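Local coordinates for uncharacterized ACR, COG1565 superfamily (PDB 4F3N), which is of unconfirmed function but has the fold of an S-adenosylmethionine-dependent methyltransferase and may methylate protein arginine residues symmetrically, at residues T361-F366 and Q395-E400; F407-F412 and D421-G426. One frame throughout, in Å; residues are numbered along the deposited sequence.

Contact 1 (T361-F366 and Q395-E400); sequences TSQARF and QKLISE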
# COMPACT_ATOMS: atom_id res chain seq x y z
N THR A 361 1.38 -14.66 3.57
CA THR A 361 0.20 -15.25 4.16
C THR A 361 -0.85 -14.18 4.36
O THR A 361 -0.61 -13.01 4.02
CB THR A 361 0.53 -16.02 5.46
OG1 THR A 361 -0.59 -16.85 5.80
CG2 THR A 361 0.87 -15.04 6.58
N SER A 362 -2.02 -14.56 4.86
CA SER A 362 -3.07 -13.58 5.09
C SER A 362 -2.75 -12.77 6.34
O SER A 362 -2.01 -13.20 7.22
CB SER A 362 -4.44 -14.24 5.19
OG SER A 362 -4.62 -14.86 6.44
N GLN A 363 -3.24 -11.54 6.41
CA GLN A 363 -3.07 -10.76 7.64
C GLN A 363 -3.57 -11.51 8.86
O GLN A 363 -2.96 -11.46 9.92
CB GLN A 363 -3.85 -9.44 7.53
CG GLN A 363 -3.80 -8.62 8.80
CD GLN A 363 -4.23 -7.19 8.57
OE1 GLN A 363 -3.48 -6.40 8.00
NE2 GLN A 363 -5.44 -6.83 9.04
N ALA A 364 -4.70 -12.20 8.75
CA ALA A 364 -5.20 -12.99 9.89
C ALA A 364 -4.17 -14.00 10.39
O ALA A 364 -3.86 -14.07 11.58
CB ALA A 364 -6.49 -13.73 9.56
N ARG A 365 -3.62 -14.77 9.46
CA ARG A 365 -2.69 -15.82 9.83
C ARG A 365 -1.42 -15.20 10.38
O ARG A 365 -0.88 -15.68 11.37
CB ARG A 365 -2.39 -16.65 8.59
CG ARG A 365 -1.50 -17.83 8.80
CD ARG A 365 -2.21 -18.91 9.57
NE ARG A 365 -2.07 -18.73 10.98
CZ ARG A 365 -2.50 -19.61 11.88
NH1 ARG A 365 -2.32 -19.35 13.17
NH2 ARG A 365 -3.14 -20.73 11.49
N PHE A 366 -0.96 -14.10 9.79
CA PHE A 366 0.27 -13.43 10.24
C PHE A 366 0.09 -12.92 11.69
O PHE A 366 0.94 -13.16 12.56
CB PHE A 366 0.59 -12.28 9.27
CG PHE A 366 1.82 -11.48 9.62
CD1 PHE A 366 3.08 -11.84 9.12
CD2 PHE A 366 1.71 -10.34 10.39
CE1 PHE A 366 4.21 -11.05 9.38
CE2 PHE A 366 2.83 -9.57 10.64
CZ PHE A 366 4.08 -9.92 10.14
N GLN A 395 -11.01 -8.48 16.07
CA GLN A 395 -11.88 -9.12 15.09
C GLN A 395 -11.84 -8.41 13.76
O GLN A 395 -11.86 -9.06 12.71
CB GLN A 395 -13.32 -9.21 15.63
CG GLN A 395 -14.27 -9.89 14.68
CD GLN A 395 -15.63 -10.08 15.29
OE1 GLN A 395 -16.27 -9.10 15.68
NE2 GLN A 395 -16.10 -11.33 15.36
N LYS A 396 -11.82 -7.08 13.75
CA LYS A 396 -11.71 -6.35 12.48
C LYS A 396 -10.41 -6.71 11.76
O LYS A 396 -10.37 -6.84 10.52
CB LYS A 396 -11.75 -4.85 12.75
N LEU A 397 -9.34 -6.84 12.54
CA LEU A 397 -8.02 -7.16 11.96
C LEU A 397 -7.92 -8.57 11.38
O LEU A 397 -7.18 -8.78 10.42
CB LEU A 397 -6.91 -6.95 12.97
CG LEU A 397 -6.60 -5.50 13.34
CD1 LEU A 397 -5.62 -5.40 14.48
CD2 LEU A 397 -6.07 -4.71 12.14
N ILE A 398 -8.64 -9.54 11.96
CA ILE A 398 -8.40 -10.94 11.65
C ILE A 398 -9.60 -11.67 11.05
O ILE A 398 -9.43 -12.72 10.42
CB ILE A 398 -7.79 -11.77 12.85
CG1 ILE A 398 -8.83 -12.07 13.94
CG2 ILE A 398 -6.56 -11.01 13.43
CD1 ILE A 398 -8.30 -12.95 15.09
N SER A 399 -10.80 -11.11 11.18
CA SER A 399 -11.97 -11.77 10.62
C SER A 399 -11.92 -11.87 9.08
O SER A 399 -11.57 -10.92 8.40
CB SER A 399 -13.28 -11.10 11.09
OG SER A 399 -14.35 -11.65 10.34
N GLU A 400 -12.32 -13.02 8.55
CA GLU A 400 -12.46 -13.24 7.11
C GLU A 400 -13.44 -12.23 6.51
O GLU A 400 -13.31 -11.86 5.34
CB GLU A 400 -12.97 -14.67 6.82
CG GLU A 400 -13.15 -14.99 5.35
CD GLU A 400 -13.89 -16.30 5.11
OE1 GLU A 400 -14.79 -16.66 5.88
OE2 GLU A 400 -13.55 -16.96 4.12

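Contact 2 (F407-F412 and D421-G426); sequences FKVIAF and DAFARG. With SO4 (sulfate ion), chain C.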
# COMPACT_ATOMS: atom_id res chain seq x y z
N PHE A 407 -6.61 -8.66 3.41
CA PHE A 407 -5.27 -8.12 3.63
C PHE A 407 -4.26 -9.27 3.73
O PHE A 407 -4.60 -10.32 4.28
CB PHE A 407 -5.24 -7.30 4.88
CG PHE A 407 -5.80 -5.89 4.69
CD1 PHE A 407 -7.16 -5.69 4.38
CD2 PHE A 407 -4.97 -4.76 4.83
CE1 PHE A 407 -7.66 -4.43 4.22
CE2 PHE A 407 -5.49 -3.49 4.64
CZ PHE A 407 -6.82 -3.33 4.31
N LYS A 408 -3.08 -9.07 3.13
CA LYS A 408 -2.01 -10.04 3.08
C LYS A 408 -0.76 -9.39 3.60
O LYS A 408 -0.64 -8.16 3.63
CB LYS A 408 -1.72 -10.54 1.64
CG LYS A 408 -2.95 -10.95 0.84
CD LYS A 408 -3.65 -12.17 1.45
CE LYS A 408 -4.72 -12.76 0.50
NZ LYS A 408 -5.90 -11.86 0.32
N VAL A 409 0.17 -10.23 4.08
CA VAL A 409 1.51 -9.78 4.38
C VAL A 409 2.49 -10.57 3.54
O VAL A 409 2.46 -11.81 3.57
CB VAL A 409 1.85 -9.98 5.86
CG1 VAL A 409 3.22 -9.41 6.14
CG2 VAL A 409 0.78 -9.30 6.78
N ILE A 410 3.37 -9.86 2.83
CA ILE A 410 4.51 -10.46 2.13
C ILE A 410 5.80 -9.86 2.71
O ILE A 410 5.84 -8.69 3.07
CB ILE A 410 4.40 -10.29 0.59
CG1 ILE A 410 5.37 -11.22 -0.14
CG2 ILE A 410 4.63 -8.83 0.14
CD1 ILE A 410 4.94 -11.46 -1.60
N ALA A 411 6.84 -10.68 2.86
CA ALA A 411 8.09 -10.21 3.38
C ALA A 411 9.26 -10.79 2.61
O ALA A 411 9.20 -11.94 2.17
CB ALA A 411 8.23 -10.55 4.86
N PHE A 412 10.29 -9.99 2.45
CA PHE A 412 11.55 -10.34 1.82
C PHE A 412 12.69 -10.15 2.81
O PHE A 412 12.60 -9.36 3.77
CB PHE A 412 11.77 -9.45 0.59
CG PHE A 412 10.68 -9.53 -0.43
CD1 PHE A 412 10.64 -10.58 -1.31
CD2 PHE A 412 9.66 -8.58 -0.47
CE1 PHE A 412 9.62 -10.68 -2.25
CE2 PHE A 412 8.64 -8.67 -1.40
CZ PHE A 412 8.65 -9.70 -2.31
N ASP A 421 8.46 -16.76 13.20
CA ASP A 421 7.28 -17.35 13.85
C ASP A 421 6.02 -16.83 13.16
O ASP A 421 5.04 -17.56 12.99
CB ASP A 421 7.26 -17.00 15.35
CG ASP A 421 8.42 -17.65 16.13
OD1 ASP A 421 9.17 -18.46 15.55
OD2 ASP A 421 8.61 -17.32 17.31
N ALA A 422 6.04 -15.57 12.72
CA ALA A 422 4.83 -15.01 12.10
C ALA A 422 4.37 -15.70 10.83
O ALA A 422 3.17 -15.61 10.51
CB ALA A 422 4.98 -13.52 11.87
N PHE A 423 5.27 -16.40 10.15
CA PHE A 423 4.95 -17.10 8.92
C PHE A 423 5.04 -18.63 9.08
O PHE A 423 4.86 -19.36 8.09
CB PHE A 423 5.89 -16.69 7.78
CG PHE A 423 5.77 -15.24 7.32
CD1 PHE A 423 4.66 -14.79 6.61
CD2 PHE A 423 6.77 -14.34 7.60
CE1 PHE A 423 4.59 -13.47 6.17
CE2 PHE A 423 6.71 -13.01 7.18
CZ PHE A 423 5.61 -12.58 6.46
N ALA A 424 5.30 -19.13 10.29
CA ALA A 424 5.63 -20.59 10.47
C ALA A 424 4.44 -21.55 10.40
O ALA A 424 4.61 -22.78 10.30
CB ALA A 424 6.40 -20.80 11.78
N ARG A 425 3.24 -21.06 10.53
CA ARG A 425 2.04 -21.88 10.32
C ARG A 425 1.21 -21.23 9.23
O ARG A 425 1.00 -20.01 9.25
CB ARG A 425 1.24 -22.03 11.64
N GLY A 426 0.84 -22.00 8.21
CA GLY A 426 -0.13 -21.53 7.22
C GLY A 426 0.47 -20.62 6.18
O GLY A 426 -0.24 -19.78 5.61
S SO4 C . 1.17 -25.43 7.81
O1 SO4 C . 0.77 -24.75 6.54
O2 SO4 C . 0.35 -26.66 7.93
O3 SO4 C . 2.61 -25.72 7.76
O4 SO4 C . 0.87 -24.58 8.98

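Contact 1 (T361-F366 and Q395-E400)
Q363 reaches across to the last turn of helix 384-398 and gives one amide N-H to a backbone carbonyl: NE2 donates to L397 O at 3.0 Å. The bond is almost perfectly straight (179°), meets a lone pair of the carbonyl in its plane, and lies in the plane of the Q363 amide, which helps to hold that flat group in this rotation. CG stands anti to the backbone N (chi1 176°) and the chain runs on extended, which carries the amide out to the neighbouring helix. L397 passes obliquely by the glutamine, its CD2 3.8 Å from Q363 NE2. The bond pairs the buried NE2 with a carbonyl at the helix end, where S399 already leaves helical geometry. The contact packs the first turn of helix 363-369, which directly follows edge strand 356-362 of the methyltransferase's central mixed sheet, against the end of helix 384-398. At that strand-to-helix turn S362 is the N-cap, its OG accepting from R365 N at 3.2 Å. One residue past Q363 the backbones come close, with CA of A364 4.2 Å from CA of I398. The methyl of A364 faces I398, with CB 3.2 Å from I398 O and 4.0 Å from I398 CB. CG1 and CD1 of the isoleucine lead away from this meeting; its side chain also packs on L367 and L368.

Contact 2 (F407-F412 and D421-G426)
A single aromatic ring, that of F423, spans the whole gap between the loop 421-426 and strand 407-412, whose nearest CA atoms, those of V409 and F423, are 9.3 Å apart. The ring points its far end at the strand. Its edge faces the backbone, with CE1 3.7 Å from V409 O and the carbonyl oxygen near the ring plane, while the methyl of A411 comes in obliquely, CB lying 3.7 Å from F423 CZ. V409 crosses the ring at about a right angle and offers CG1, which stands anti to its backbone N (chi1 -176°) and comes within 4.0 Å of F423 CZ. All three residues are buried, and the contact across the segments is apolar apart from that carbonyl. At the far end of the loop G426, with positive phi, gives its N-H to O4 of a sulfate, probably from the crystallisation liquor, at 2.7 Å and a bent 133°. Strand 407-414 runs antiparallel between strands 293-298 and 356-362 in the central sheet; F423 also touches F295 and T361 from these neighbours and meets F366 of helix 363-369 edge-to-face, while I410, directed away from the loop, packs on F343 and I346 of helix 343-352.

In the fold
The two contacts lie about 11 Å apart between centres, on the same side of the chain's centre, and follow one another in sequence: contact 1 closes before contact 2 opens, helix 384-398 leading into strand 407-414. Strands 356-362 and 407-414 are antiparallel neighbours, linked by probable backbone hydrogen bonds from Q363 N to F407 O and from V409 N to T361 O. The final loop returns to the same edge, where G426 O accepts from T361 OG1. Contact 1 lies just past the end of edge strand 356-362; contact 2 covers one face of the sheet's last three strands. The side chain of Q363 is about 6 Å from that of N214, a residue seen to bind S-adenosyl-L-homocysteine, so contact 1 probably borders that pocket.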